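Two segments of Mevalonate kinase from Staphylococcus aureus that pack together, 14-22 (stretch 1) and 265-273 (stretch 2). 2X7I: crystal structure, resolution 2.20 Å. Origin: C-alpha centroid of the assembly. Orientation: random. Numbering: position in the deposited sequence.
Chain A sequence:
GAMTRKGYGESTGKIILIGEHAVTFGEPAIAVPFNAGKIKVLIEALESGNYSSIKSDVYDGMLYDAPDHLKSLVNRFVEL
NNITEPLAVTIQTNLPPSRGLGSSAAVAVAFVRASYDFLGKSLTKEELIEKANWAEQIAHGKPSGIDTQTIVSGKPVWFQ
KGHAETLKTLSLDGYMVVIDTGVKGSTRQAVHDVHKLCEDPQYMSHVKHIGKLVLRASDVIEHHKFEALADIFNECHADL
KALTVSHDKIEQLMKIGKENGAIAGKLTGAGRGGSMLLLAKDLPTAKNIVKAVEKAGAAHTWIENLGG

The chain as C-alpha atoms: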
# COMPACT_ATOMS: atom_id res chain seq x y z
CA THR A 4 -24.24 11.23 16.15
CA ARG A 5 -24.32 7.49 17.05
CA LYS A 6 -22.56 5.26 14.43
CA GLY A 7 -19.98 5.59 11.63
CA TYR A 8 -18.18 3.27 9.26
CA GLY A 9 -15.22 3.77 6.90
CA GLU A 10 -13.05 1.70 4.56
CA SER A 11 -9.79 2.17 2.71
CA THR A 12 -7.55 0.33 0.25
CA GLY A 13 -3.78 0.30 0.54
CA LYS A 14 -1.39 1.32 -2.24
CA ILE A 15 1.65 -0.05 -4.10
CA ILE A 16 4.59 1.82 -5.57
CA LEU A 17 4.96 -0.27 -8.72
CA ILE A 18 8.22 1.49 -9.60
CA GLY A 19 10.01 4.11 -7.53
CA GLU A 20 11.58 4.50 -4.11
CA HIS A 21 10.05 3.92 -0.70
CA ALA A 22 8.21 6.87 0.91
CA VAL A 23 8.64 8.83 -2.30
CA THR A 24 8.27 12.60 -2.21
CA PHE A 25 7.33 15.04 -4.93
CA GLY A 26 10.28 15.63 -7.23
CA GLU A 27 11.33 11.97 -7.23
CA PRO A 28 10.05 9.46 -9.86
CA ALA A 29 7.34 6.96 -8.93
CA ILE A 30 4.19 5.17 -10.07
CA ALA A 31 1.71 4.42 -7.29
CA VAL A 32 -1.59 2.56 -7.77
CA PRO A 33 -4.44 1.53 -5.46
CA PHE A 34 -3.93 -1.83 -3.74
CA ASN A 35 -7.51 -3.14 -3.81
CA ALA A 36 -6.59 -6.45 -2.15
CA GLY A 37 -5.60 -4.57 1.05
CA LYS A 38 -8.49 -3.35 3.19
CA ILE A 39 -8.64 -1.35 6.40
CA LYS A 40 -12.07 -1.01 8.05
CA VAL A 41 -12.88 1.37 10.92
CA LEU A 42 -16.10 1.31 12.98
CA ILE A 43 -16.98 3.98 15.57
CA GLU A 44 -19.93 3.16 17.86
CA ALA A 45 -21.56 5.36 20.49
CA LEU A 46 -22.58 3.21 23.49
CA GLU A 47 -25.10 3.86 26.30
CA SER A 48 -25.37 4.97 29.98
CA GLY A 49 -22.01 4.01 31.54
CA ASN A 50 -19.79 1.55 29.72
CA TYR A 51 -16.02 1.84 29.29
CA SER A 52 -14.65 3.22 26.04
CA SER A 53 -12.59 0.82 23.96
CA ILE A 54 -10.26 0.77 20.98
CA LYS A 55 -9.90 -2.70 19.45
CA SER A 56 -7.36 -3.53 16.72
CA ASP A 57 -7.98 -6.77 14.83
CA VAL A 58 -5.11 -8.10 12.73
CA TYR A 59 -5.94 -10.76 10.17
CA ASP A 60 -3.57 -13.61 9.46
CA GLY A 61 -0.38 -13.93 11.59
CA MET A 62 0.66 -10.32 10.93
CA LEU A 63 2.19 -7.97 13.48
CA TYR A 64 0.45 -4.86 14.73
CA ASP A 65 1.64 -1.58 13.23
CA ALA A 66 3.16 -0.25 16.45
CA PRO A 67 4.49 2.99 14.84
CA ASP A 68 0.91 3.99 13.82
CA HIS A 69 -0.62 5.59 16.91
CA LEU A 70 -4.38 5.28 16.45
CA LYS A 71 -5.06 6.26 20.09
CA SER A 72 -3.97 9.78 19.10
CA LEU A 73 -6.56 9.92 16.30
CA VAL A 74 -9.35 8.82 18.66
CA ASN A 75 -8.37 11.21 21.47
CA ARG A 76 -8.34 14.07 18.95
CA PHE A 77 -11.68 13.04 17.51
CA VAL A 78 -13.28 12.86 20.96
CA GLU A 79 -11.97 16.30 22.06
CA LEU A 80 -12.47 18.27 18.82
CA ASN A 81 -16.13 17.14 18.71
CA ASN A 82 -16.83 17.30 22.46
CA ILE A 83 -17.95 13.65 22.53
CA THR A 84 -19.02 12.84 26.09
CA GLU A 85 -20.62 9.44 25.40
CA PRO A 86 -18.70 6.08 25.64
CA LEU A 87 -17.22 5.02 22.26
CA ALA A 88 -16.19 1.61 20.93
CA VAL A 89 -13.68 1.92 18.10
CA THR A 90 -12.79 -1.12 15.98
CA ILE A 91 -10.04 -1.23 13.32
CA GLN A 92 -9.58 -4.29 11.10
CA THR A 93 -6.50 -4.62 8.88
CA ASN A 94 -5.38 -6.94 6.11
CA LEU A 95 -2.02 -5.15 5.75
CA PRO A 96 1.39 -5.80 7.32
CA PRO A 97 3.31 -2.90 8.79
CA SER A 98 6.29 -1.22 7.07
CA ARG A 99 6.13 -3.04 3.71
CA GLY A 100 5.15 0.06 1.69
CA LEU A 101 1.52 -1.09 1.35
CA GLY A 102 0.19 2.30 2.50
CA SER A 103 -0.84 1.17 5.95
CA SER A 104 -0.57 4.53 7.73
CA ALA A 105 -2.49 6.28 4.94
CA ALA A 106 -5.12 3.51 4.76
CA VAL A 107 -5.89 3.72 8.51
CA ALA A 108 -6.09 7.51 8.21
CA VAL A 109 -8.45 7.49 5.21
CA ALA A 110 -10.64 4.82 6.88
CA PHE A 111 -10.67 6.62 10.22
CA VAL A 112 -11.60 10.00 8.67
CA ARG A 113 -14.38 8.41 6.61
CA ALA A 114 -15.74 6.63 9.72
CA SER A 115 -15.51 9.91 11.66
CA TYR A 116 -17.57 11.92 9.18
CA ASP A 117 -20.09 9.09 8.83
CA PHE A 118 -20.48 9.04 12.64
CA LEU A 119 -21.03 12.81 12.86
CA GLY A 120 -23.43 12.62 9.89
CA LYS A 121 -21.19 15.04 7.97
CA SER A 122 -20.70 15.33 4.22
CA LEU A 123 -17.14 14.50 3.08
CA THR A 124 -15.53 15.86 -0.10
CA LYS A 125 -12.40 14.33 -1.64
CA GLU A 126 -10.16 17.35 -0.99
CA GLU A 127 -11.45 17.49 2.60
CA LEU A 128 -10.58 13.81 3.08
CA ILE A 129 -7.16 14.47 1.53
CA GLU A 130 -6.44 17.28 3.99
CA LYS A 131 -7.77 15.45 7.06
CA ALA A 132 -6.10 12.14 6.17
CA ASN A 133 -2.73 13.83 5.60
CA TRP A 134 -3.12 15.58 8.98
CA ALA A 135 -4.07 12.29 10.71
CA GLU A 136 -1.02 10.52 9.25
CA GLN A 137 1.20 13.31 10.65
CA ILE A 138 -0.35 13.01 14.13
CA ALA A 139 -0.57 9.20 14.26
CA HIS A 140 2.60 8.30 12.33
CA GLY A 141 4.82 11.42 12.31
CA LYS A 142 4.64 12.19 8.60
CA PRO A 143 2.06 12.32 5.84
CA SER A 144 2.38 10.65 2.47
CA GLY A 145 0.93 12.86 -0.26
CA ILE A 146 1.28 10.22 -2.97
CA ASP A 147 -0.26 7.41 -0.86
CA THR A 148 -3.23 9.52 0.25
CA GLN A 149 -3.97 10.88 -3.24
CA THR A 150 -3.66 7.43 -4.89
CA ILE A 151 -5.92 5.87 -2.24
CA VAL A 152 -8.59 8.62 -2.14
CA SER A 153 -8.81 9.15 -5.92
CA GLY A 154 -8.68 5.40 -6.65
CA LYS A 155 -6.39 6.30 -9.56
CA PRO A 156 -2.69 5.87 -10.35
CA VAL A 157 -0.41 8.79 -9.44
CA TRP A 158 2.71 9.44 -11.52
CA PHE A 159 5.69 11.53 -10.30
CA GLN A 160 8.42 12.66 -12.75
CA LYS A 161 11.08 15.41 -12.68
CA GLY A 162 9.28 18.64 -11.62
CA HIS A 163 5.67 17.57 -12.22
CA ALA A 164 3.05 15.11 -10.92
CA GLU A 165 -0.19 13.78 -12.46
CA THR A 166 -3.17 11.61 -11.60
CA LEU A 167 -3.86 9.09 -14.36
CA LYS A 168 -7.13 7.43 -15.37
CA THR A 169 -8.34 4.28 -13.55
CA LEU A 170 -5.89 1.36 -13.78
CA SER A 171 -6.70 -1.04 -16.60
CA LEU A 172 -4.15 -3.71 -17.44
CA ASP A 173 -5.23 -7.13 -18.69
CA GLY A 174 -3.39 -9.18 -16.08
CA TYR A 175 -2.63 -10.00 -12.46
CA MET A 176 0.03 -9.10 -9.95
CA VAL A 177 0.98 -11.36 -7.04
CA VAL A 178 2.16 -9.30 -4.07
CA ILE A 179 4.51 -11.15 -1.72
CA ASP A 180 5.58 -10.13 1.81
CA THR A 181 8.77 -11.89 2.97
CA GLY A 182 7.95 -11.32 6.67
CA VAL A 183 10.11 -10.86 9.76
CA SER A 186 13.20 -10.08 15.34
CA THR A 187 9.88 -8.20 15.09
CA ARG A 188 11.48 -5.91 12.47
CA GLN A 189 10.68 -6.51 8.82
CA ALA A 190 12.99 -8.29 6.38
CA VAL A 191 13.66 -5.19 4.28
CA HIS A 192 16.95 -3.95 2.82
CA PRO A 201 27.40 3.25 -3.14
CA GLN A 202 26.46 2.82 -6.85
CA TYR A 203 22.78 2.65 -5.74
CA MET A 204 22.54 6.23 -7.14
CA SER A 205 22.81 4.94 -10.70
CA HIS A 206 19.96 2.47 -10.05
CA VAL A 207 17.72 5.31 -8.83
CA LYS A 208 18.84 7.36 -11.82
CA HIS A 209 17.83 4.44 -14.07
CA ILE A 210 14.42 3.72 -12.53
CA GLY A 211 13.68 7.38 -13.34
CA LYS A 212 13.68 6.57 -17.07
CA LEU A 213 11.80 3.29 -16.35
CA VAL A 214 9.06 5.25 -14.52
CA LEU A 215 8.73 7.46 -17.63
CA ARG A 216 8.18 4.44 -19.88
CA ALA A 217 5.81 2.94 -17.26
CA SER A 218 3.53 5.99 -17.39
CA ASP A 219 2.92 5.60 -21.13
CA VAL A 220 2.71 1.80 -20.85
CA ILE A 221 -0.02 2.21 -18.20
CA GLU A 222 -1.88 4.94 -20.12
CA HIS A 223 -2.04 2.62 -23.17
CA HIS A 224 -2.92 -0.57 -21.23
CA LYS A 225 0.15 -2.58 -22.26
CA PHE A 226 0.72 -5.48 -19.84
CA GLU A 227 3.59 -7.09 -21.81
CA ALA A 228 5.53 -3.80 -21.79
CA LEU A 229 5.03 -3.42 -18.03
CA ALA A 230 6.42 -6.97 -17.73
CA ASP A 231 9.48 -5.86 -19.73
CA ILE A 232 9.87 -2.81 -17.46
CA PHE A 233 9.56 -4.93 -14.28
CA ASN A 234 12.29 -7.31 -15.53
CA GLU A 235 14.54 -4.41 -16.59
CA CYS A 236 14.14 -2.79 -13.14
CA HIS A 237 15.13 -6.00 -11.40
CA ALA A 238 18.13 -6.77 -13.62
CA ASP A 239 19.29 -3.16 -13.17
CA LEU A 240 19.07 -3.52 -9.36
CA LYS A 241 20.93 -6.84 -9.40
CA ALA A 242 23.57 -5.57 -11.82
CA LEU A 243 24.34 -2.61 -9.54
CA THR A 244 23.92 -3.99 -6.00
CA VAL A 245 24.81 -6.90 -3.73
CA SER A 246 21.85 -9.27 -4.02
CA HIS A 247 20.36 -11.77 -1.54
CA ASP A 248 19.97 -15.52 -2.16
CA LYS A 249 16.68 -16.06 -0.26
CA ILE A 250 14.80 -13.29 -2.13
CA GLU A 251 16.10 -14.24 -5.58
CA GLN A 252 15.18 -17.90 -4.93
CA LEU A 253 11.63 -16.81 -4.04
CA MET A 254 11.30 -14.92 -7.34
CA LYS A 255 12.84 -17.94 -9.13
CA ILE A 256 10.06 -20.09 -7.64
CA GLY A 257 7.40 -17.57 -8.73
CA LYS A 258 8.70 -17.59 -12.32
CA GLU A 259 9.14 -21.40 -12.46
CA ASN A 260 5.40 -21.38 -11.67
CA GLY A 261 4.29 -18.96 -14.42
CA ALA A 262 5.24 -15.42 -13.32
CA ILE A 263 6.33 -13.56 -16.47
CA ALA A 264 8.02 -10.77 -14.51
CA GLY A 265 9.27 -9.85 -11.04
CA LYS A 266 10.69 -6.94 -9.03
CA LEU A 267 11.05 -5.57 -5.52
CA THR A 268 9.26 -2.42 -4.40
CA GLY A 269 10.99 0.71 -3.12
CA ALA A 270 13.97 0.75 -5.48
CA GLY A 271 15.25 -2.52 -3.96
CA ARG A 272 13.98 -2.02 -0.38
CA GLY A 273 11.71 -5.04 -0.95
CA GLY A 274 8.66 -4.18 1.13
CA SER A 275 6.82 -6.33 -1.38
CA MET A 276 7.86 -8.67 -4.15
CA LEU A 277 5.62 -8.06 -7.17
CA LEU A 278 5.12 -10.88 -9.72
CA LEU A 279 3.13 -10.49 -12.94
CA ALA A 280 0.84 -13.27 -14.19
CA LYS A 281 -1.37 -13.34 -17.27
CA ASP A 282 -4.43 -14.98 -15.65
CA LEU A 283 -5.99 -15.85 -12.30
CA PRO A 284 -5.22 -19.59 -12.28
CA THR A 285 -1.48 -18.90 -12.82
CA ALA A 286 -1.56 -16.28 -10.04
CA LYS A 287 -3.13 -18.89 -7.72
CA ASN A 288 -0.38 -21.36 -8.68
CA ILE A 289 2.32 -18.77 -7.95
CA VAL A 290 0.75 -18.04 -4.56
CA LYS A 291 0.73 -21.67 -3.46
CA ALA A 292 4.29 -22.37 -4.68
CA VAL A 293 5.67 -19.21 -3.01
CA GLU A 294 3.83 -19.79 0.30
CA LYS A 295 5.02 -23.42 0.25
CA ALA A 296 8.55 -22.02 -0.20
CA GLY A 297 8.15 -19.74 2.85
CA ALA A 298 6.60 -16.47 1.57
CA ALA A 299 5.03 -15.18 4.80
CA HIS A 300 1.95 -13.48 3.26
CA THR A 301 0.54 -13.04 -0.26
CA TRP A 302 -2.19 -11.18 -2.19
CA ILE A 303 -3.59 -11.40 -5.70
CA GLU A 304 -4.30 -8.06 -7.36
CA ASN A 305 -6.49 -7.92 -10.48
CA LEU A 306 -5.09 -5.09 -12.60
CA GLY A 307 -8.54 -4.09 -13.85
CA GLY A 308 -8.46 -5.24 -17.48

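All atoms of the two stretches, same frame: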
# COMPACT_ATOMS: atom_id res chain seq x y z
N LYS A 14 -1.97 0.93 -0.96
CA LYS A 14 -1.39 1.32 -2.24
C LYS A 14 -0.06 0.61 -2.49
O LYS A 14 0.60 0.18 -1.54
CB LYS A 14 -1.24 2.84 -2.32
CG LYS A 14 0.15 3.39 -2.20
CD LYS A 14 0.80 3.18 -0.84
CE LYS A 14 2.31 3.16 -1.00
NZ LYS A 14 3.06 3.16 0.28
N ILE A 15 0.33 0.50 -3.75
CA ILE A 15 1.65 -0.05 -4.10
C ILE A 15 2.40 0.93 -4.98
O ILE A 15 1.83 1.52 -5.89
CB ILE A 15 1.55 -1.42 -4.82
CG1 ILE A 15 0.75 -2.40 -3.96
CG2 ILE A 15 2.95 -1.97 -5.12
CD1 ILE A 15 1.24 -3.84 -4.01
N ILE A 16 3.68 1.12 -4.68
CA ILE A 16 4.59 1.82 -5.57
C ILE A 16 5.09 0.75 -6.51
O ILE A 16 5.93 -0.07 -6.13
CB ILE A 16 5.77 2.47 -4.81
CG1 ILE A 16 5.29 3.45 -3.73
CG2 ILE A 16 6.68 3.19 -5.78
CD1 ILE A 16 4.42 4.59 -4.25
N LEU A 17 4.55 0.71 -7.72
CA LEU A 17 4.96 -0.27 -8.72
C LEU A 17 6.43 -0.11 -9.06
O LEU A 17 7.17 -1.10 -9.12
CB LEU A 17 4.13 -0.12 -9.99
CG LEU A 17 2.68 -0.61 -9.95
CD1 LEU A 17 2.09 -0.46 -11.34
CD2 LEU A 17 2.57 -2.05 -9.48
N ILE A 18 6.83 1.13 -9.29
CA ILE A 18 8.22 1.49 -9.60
C ILE A 18 8.48 2.80 -8.90
O ILE A 18 7.63 3.70 -8.94
CB ILE A 18 8.45 1.71 -11.09
CG1 ILE A 18 7.87 0.58 -11.93
CG2 ILE A 18 9.93 1.85 -11.41
CD1 ILE A 18 7.49 1.02 -13.33
N GLY A 19 9.64 2.92 -8.27
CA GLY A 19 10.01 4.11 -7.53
C GLY A 19 10.44 3.76 -6.12
O GLY A 19 10.21 2.65 -5.66
N GLU A 20 11.06 4.72 -5.45
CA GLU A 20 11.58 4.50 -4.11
C GLU A 20 10.50 4.49 -3.03
O GLU A 20 9.38 4.92 -3.24
CB GLU A 20 12.69 5.52 -3.76
CG GLU A 20 12.24 6.97 -3.58
CD GLU A 20 13.40 7.97 -3.74
OE1 GLU A 20 14.20 8.12 -2.79
OE2 GLU A 20 13.52 8.57 -4.83
N HIS A 21 10.88 3.94 -1.89
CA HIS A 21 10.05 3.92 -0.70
C HIS A 21 9.80 5.34 -0.18
O HIS A 21 10.68 6.18 -0.21
CB HIS A 21 10.77 3.08 0.37
CG HIS A 21 10.12 3.12 1.72
ND1 HIS A 21 10.60 3.89 2.75
CD2 HIS A 21 9.03 2.48 2.21
CE1 HIS A 21 9.84 3.73 3.82
NE2 HIS A 21 8.88 2.88 3.52
N ALA A 22 8.58 5.58 0.30
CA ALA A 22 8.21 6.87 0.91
C ALA A 22 8.57 8.04 -0.01
O ALA A 22 9.12 9.06 0.42
CB ALA A 22 8.88 7.03 2.28
N GLY A 265 9.09 -10.02 -12.47
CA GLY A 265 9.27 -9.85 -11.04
C GLY A 265 10.16 -8.66 -10.70
O GLY A 265 11.10 -8.34 -11.44
N LYS A 266 9.84 -7.99 -9.60
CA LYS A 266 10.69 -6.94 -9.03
C LYS A 266 10.36 -6.69 -7.57
O LYS A 266 9.33 -7.12 -7.06
CB LYS A 266 10.56 -5.62 -9.80
CG LYS A 266 9.26 -4.83 -9.57
CD LYS A 266 9.24 -3.52 -10.34
CE LYS A 266 10.16 -2.44 -9.74
NZ LYS A 266 9.67 -1.90 -8.44
N LEU A 267 11.26 -6.00 -6.89
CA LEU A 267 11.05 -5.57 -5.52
C LEU A 267 10.52 -4.14 -5.54
O LEU A 267 10.81 -3.37 -6.45
CB LEU A 267 12.36 -5.61 -4.74
CG LEU A 267 13.06 -6.97 -4.67
CD1 LEU A 267 14.40 -6.84 -3.93
CD2 LEU A 267 12.18 -8.01 -3.99
N THR A 268 9.73 -3.79 -4.53
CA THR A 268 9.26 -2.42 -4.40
C THR A 268 10.33 -1.55 -3.78
O THR A 268 11.31 -2.05 -3.23
CB THR A 268 7.99 -2.34 -3.54
OG1 THR A 268 8.26 -2.84 -2.22
CG2 THR A 268 6.87 -3.14 -4.18
N GLY A 269 10.16 -0.23 -3.88
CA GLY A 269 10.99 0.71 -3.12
C GLY A 269 12.43 0.80 -3.57
O GLY A 269 13.33 0.98 -2.76
N ALA A 270 12.64 0.67 -4.88
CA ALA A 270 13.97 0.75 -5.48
C ALA A 270 14.92 -0.27 -4.85
O ALA A 270 16.08 0.04 -4.59
CB ALA A 270 14.53 2.17 -5.35
N GLY A 271 14.43 -1.48 -4.60
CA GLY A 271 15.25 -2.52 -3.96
C GLY A 271 15.12 -2.68 -2.45
O GLY A 271 15.76 -3.53 -1.86
N ARG A 272 14.28 -1.85 -1.81
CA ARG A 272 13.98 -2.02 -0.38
C ARG A 272 13.28 -3.37 -0.12
O ARG A 272 13.60 -4.06 0.85
CB ARG A 272 13.14 -0.85 0.16
CG ARG A 272 12.78 -0.96 1.65
CD ARG A 272 12.10 0.29 2.15
NE ARG A 272 11.69 0.19 3.55
CZ ARG A 272 10.59 -0.41 3.99
NH1 ARG A 272 9.73 -0.98 3.16
NH2 ARG A 272 10.33 -0.43 5.29
N GLY A 273 12.33 -3.72 -0.97
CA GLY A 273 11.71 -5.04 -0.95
C GLY A 273 10.61 -5.20 0.08
O GLY A 273 10.44 -6.29 0.65
O HOH W 1 8.68 0.29 -6.17
O HOH W 2 11.75 0.48 -8.08
O HOH W 3 13.85 3.20 -1.37

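Stretch 2 enters as the end of a strand and finishes in a glycine-rich turn, and it meets stretch 1 through backbone atoms, three waters and side chains, the longest being Lys-266 and Arg-272. Together the two stretches bury 412 Å², both sides summed. Gly-265 makes no contact; the first reach is from Lys-266, whose side chain points toward stretch 1 and then curls, with chi1 p, chi2 t and the last two angles m. That bend delivers NZ to two carbonyls at once: Lys-266 NZ donates to Leu-17 O at 2.7 Å and, within its own stretch, to Leu-267 O, also at 2.7 Å. A third partner is water 2, 3.2 Å from Lys-266 NZ, which also accepts from Gly-19 N. A buried lysine is affordable here because its ammonium group has three acceptors: Leu-17 O at the corner of stretch 1, Leu-267 O and water 2. Lys-266 CE lies 4.4 Å from Ile-18 CG1.

Leu-267 points away and leaves the contact to its neighbours. Thr-268 brings a methyl group instead: Thr-268 CG2 sits 4.2 Å from Ile-15 CG2 and 3.8 Å from Ile-16 O, a small apolar filling beside the strand. Thr-268 O anchors the turn, accepting from Gly-273 N at 3.0 Å.

The closest CA pair is Gly-269 CA and Glu-20 CA, 4.0 Å apart. Gly-269 CA also lies 3.3 Å from Gly-19 O in a CA-H...O contact. A CB on Gly-269 would be crowded: it would fall 3.4 Å from His-21 CB and 3.1 Å from Arg-272 CB, and the positive phi favours glycine as well. Water 1 ties this point together, accepting from Gly-269 N and donating to both Ile-16 O and Gly-19 O. Water 3 accepts from His-21 N and donates to Gly-269 O.

Gly-269 to Arg-272 form a type I' turn, closed by Arg-272 N donating to Gly-269 O at 3.1 Å. Ala-270 offers a single methyl, with Ala-270 CB 4.1 Å from Glu-20 CB. Gly-271 touches nothing opposite, but its backbone angles would jam a CB against the preceding carbonyl, so the turn itself calls for glycine.

Arg-272 completes the contact. Its first three chi angles are t, and the extended chain carries the guanidinium flat onto the His-21 ring, centres 3.9 Å apart and planes at 15°; His-21 nonetheless remains exposed. Arg-272 CD also covers a ring face, 3.5 Å from His-21 CG. NH1 and NH2 are hydrogen-bonded elsewhere in the structure. Gly-273 makes no contact across.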